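Local coordinates for DUF3822 family protein (Bacteroides thetaiotaomicron VPI-5482, PDB 3HRG), which is of unknown function but has an actin-like ATPase fold, placing it structurally among the sugar kinase, Hsp70 and actin relatives, at residues A[74-82]-A[182-190]. Sequence-based numbering, arbitrary orientation. Where two conformers were deposited one is given.
Sequences ASKRFTMIP and LLLANSFEC
In this actin-like ATPase fold, two outermost strands of separate sheets, 78-82 and 181-189, meet edge to edge across the interface between two lobes, running nearly antiparallel (169°), their axes 6.5 Å apart at closest approach. Phe-78 reaches across between the strands: with chi1 at 68°, its CG lies between the backbone N and the carbonyl carbon, and the ring's far atoms meet the Ala-185 to Ser-187 backbone obliquely, CE2 3.7 Å from Ser-187 CB. Beside it Met-80, a selenomethionine, sets its CB 4.0 Å from Ala-185 CB; bends at chi2 and chi3 bring its CE within 4.0 Å of Leu-182 CD2, the two side chains meeting tip to tip. At the other end Lys-76 CB rests 3.2 Å from Ser-187 OG, a hydroxyl hydrogen-bonded to Asp-173 of the adjacent strand 171-178. Waters take the place of direct strand pairing. One accepts from Met-80 N and donates to Ala-185 O at 2.7 Å; another can donate to Lys-76 O or Ser-187 O (2.8 Å from the latter). Lys-76 NZ and Glu-189 OE1, 4.6 Å apart, may attract without a salt bridge. The seam therefore joins the sheets through apolar side chains and bridging water, not a continuous backbone ladder.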
loop_
_atom_site.group_PDB
_atom_site.type_symbol
_atom_site.label_atom_id
_atom_site.label_comp_id
_atom_site.label_asym_id
_atom_site.label_seq_id
_atom_site.Cartn_x
_atom_site.Cartn_y
_atom_site.Cartn_z
ATOM N N ALA A 74 3.582 -3.913 1.803
ATOM C CA ALA A 74 3.651 -2.536 2.274
ATOM C C ALA A 74 5.122 -2.256 2.512
ATOM O O ALA A 74 5.738 -2.807 3.438
ATOM C CB ALA A 74 2.866 -2.346 3.543
ATOM N N SER A 75 5.693 -1.378 1.706
ATOM C CA SER A 75 7.132 -1.090 1.763
ATOM C C SER A 75 7.451 0.194 1.033
ATOM O O SER A 75 6.678 0.633 0.170
ATOM C CB SER A 75 7.847 -2.245 1.045
ATOM O OG SER A 75 9.201 -1.994 0.805
ATOM N N LYS A 76 8.594 0.798 1.343
ATOM C CA LYS A 76 8.999 2.001 0.602
ATOM C C LYS A 76 9.704 1.632 -0.675
ATOM O O LYS A 76 10.021 2.525 -1.484
ATOM C CB LYS A 76 9.931 2.893 1.436
ATOM C CG LYS A 76 11.261 2.323 1.790
ATOM C CD LYS A 76 11.990 3.313 2.759
ATOM C CE LYS A 76 12.876 2.569 3.671
ATOM N NZ LYS A 76 12.031 1.777 4.627
ATOM N N ARG A 77 9.967 0.337 -0.880
ATOM C CA ARG A 77 10.766 -0.119 -2.018
ATOM C C ARG A 77 9.919 -0.349 -3.249
ATOM O O ARG A 77 9.671 -1.474 -3.635
ATOM C CB ARG A 77 11.577 -1.352 -1.639
ATOM C CG ARG A 77 12.601 -1.029 -0.514
ATOM C CD ARG A 77 13.473 -2.168 -0.127
ATOM N NE ARG A 77 14.336 -2.566 -1.233
ATOM C CZ ARG A 77 15.484 -1.968 -1.572
ATOM N NH1 ARG A 77 15.971 -0.919 -0.903
ATOM N NH2 ARG A 77 16.162 -2.431 -2.602
ATOM N N PHE A 78 9.470 0.762 -3.834
ATOM C CA PHE A 78 8.689 0.735 -5.068
ATOM C C PHE A 78 9.029 1.980 -5.855
ATOM O O PHE A 78 9.495 2.993 -5.303
ATOM C CB PHE A 78 7.156 0.656 -4.873
ATOM C CG PHE A 78 6.542 1.900 -4.258
ATOM C CD1 PHE A 78 6.133 2.973 -5.045
ATOM C CD2 PHE A 78 6.424 1.997 -2.902
ATOM C CE1 PHE A 78 5.573 4.092 -4.474
ATOM C CE2 PHE A 78 5.865 3.118 -2.315
ATOM C CZ PHE A 78 5.461 4.187 -3.113
ATOM N N THR A 79 8.802 1.883 -7.160
ATOM C CA THR A 79 9.049 2.960 -8.089
ATOM C C THR A 79 7.923 3.013 -9.123
ATOM O O THR A 79 7.536 1.984 -9.682
ATOM C CB THR A 79 10.352 2.725 -8.834
ATOM O OG1 THR A 79 11.449 2.877 -7.936
ATOM C CG2 THR A 79 10.495 3.732 -10.007
HETATM N N MSE A 80 7.394 4.204 -9.369
HETATM C CA MSE A 80 6.334 4.371 -10.348
HETATM C C MSE A 80 6.906 4.854 -11.662
HETATM O O MSE A 80 7.755 5.736 -11.665
HETATM C CB MSE A 80 5.289 5.363 -9.838
HETATM C CG MSE A 80 4.086 5.570 -10.768
HETATM SE SE MSE A 80 4.310 6.865 -12.176
HETATM C CE MSE A 80 4.393 8.495 -11.113
ATOM N N ILE A 81 6.437 4.258 -12.767
ATOM C CA ILE A 81 6.848 4.711 -14.094
ATOM C C ILE A 81 5.600 4.760 -14.997
ATOM O O ILE A 81 4.723 3.894 -14.935
ATOM C CB ILE A 81 7.986 3.856 -14.716
ATOM C CG1 ILE A 81 8.585 4.564 -15.945
ATOM C CG2 ILE A 81 7.509 2.461 -15.033
ATOM C CD1 ILE A 81 9.583 3.700 -16.666
ATOM N N PRO A 82 5.474 5.837 -15.798
ATOM C CA PRO A 82 4.298 5.876 -16.651
ATOM C C PRO A 82 4.334 4.686 -17.598
ATOM O O PRO A 82 5.418 4.272 -17.995
ATOM C CB PRO A 82 4.459 7.188 -17.419
ATOM C CG PRO A 82 5.260 8.034 -16.542
ATOM C CD PRO A 82 6.125 7.162 -15.720
ATOM N N LEU A 182 -2.356 10.465 -12.071
ATOM C CA LEU A 182 -1.327 10.340 -11.067
ATOM C C LEU A 182 -0.158 11.227 -11.470
ATOM O O LEU A 182 0.361 11.074 -12.555
ATOM C CB LEU A 182 -0.849 8.894 -10.960
ATOM C CG LEU A 182 0.241 8.630 -9.907
ATOM C CD1 LEU A 182 -0.263 8.930 -8.499
ATOM C CD2 LEU A 182 0.742 7.173 -9.992
ATOM N N LEU A 183 0.228 12.135 -10.605
ATOM C CA LEU A 183 1.355 13.064 -10.831
ATOM C C LEU A 183 2.662 12.576 -10.188
ATOM O O LEU A 183 3.754 12.855 -10.697
ATOM C CB LEU A 183 1.020 14.427 -10.229
ATOM C CG LEU A 183 -0.237 15.175 -10.704
ATOM C CD1 LEU A 183 -0.518 16.365 -9.777
ATOM C CD2 LEU A 183 -0.153 15.601 -12.161
ATOM N N LEU A 184 2.541 11.846 -9.073
ATOM C CA LEU A 184 3.679 11.366 -8.311
ATOM C C LEU A 184 3.277 10.284 -7.335
ATOM O O LEU A 184 2.183 10.368 -6.741
ATOM C CB LEU A 184 4.276 12.541 -7.516
ATOM C CG LEU A 184 5.464 12.369 -6.566
ATOM C CD1 LEU A 184 6.327 13.673 -6.580
ATOM C CD2 LEU A 184 5.026 11.972 -5.167
ATOM N N ALA A 185 4.153 9.284 -7.190
ATOM C CA ALA A 185 3.991 8.226 -6.176
ATOM C C ALA A 185 5.378 7.917 -5.611
ATOM O O ALA A 185 6.242 7.432 -6.343
ATOM C CB ALA A 185 3.399 6.999 -6.775
ATOM N N ASN A 186 5.621 8.252 -4.352
ATOM C CA ASN A 186 6.912 7.914 -3.740
ATOM C C ASN A 186 6.752 7.738 -2.235
ATOM O O ASN A 186 5.746 8.132 -1.646
ATOM C CB ASN A 186 8.011 8.947 -4.052
ATOM C CG ASN A 186 9.414 8.402 -3.771
ATOM O OD1 ASN A 186 9.657 7.224 -3.949
ATOM N ND2 ASN A 186 10.320 9.250 -3.316
ATOM N N SER A 187 7.737 7.087 -1.647
ATOM C CA SER A 187 7.745 6.825 -0.235
ATOM C C SER A 187 9.034 7.363 0.360
ATOM O O SER A 187 10.097 7.266 -0.278
ATOM C CB SER A 187 7.623 5.354 0.018
ATOM O OG SER A 187 7.574 5.076 1.404
ATOM N N PHE A 188 8.935 7.909 1.570
ATOM C CA PHE A 188 10.082 8.494 2.259
ATOM C C PHE A 188 10.185 7.946 3.671
ATOM O O PHE A 188 9.189 7.899 4.430
ATOM C CB PHE A 188 9.945 10.019 2.315
ATOM C CG PHE A 188 9.680 10.671 0.977
ATOM C CD1 PHE A 188 8.385 10.743 0.462
ATOM C CD2 PHE A 188 10.724 11.225 0.231
ATOM C CE1 PHE A 188 8.125 11.357 -0.791
ATOM C CE2 PHE A 188 10.476 11.837 -1.018
ATOM C CZ PHE A 188 9.172 11.902 -1.527
ATOM N N GLU A 189 11.405 7.575 4.037
ATOM C CA GLU A 189 11.684 7.045 5.346
ATOM C C GLU A 189 11.561 8.186 6.350
ATOM O O GLU A 189 12.167 9.258 6.176
ATOM C CB GLU A 189 13.083 6.461 5.403
ATOM C CG GLU A 189 13.394 5.742 6.710
ATOM C CD GLU A 189 14.694 4.954 6.687
ATOM O OE1 GLU A 189 15.355 4.844 5.619
ATOM O OE2 GLU A 189 15.046 4.431 7.759
ATOM N N CYS A 190 10.734 7.973 7.364
ATOM C CA CYS A 190 10.552 8.940 8.407
ATOM C C CYS A 190 9.772 8.269 9.514
ATOM O O CYS A 190 8.882 7.457 9.254
ATOM C CB CYS A 190 9.880 10.233 7.938
ATOM S SG CYS A 190 8.446 10.193 6.989
HETATM O O HOH W 1 11.011 5.237 -1.929
HETATM O O HOH W 2 8.316 6.498 -7.732
#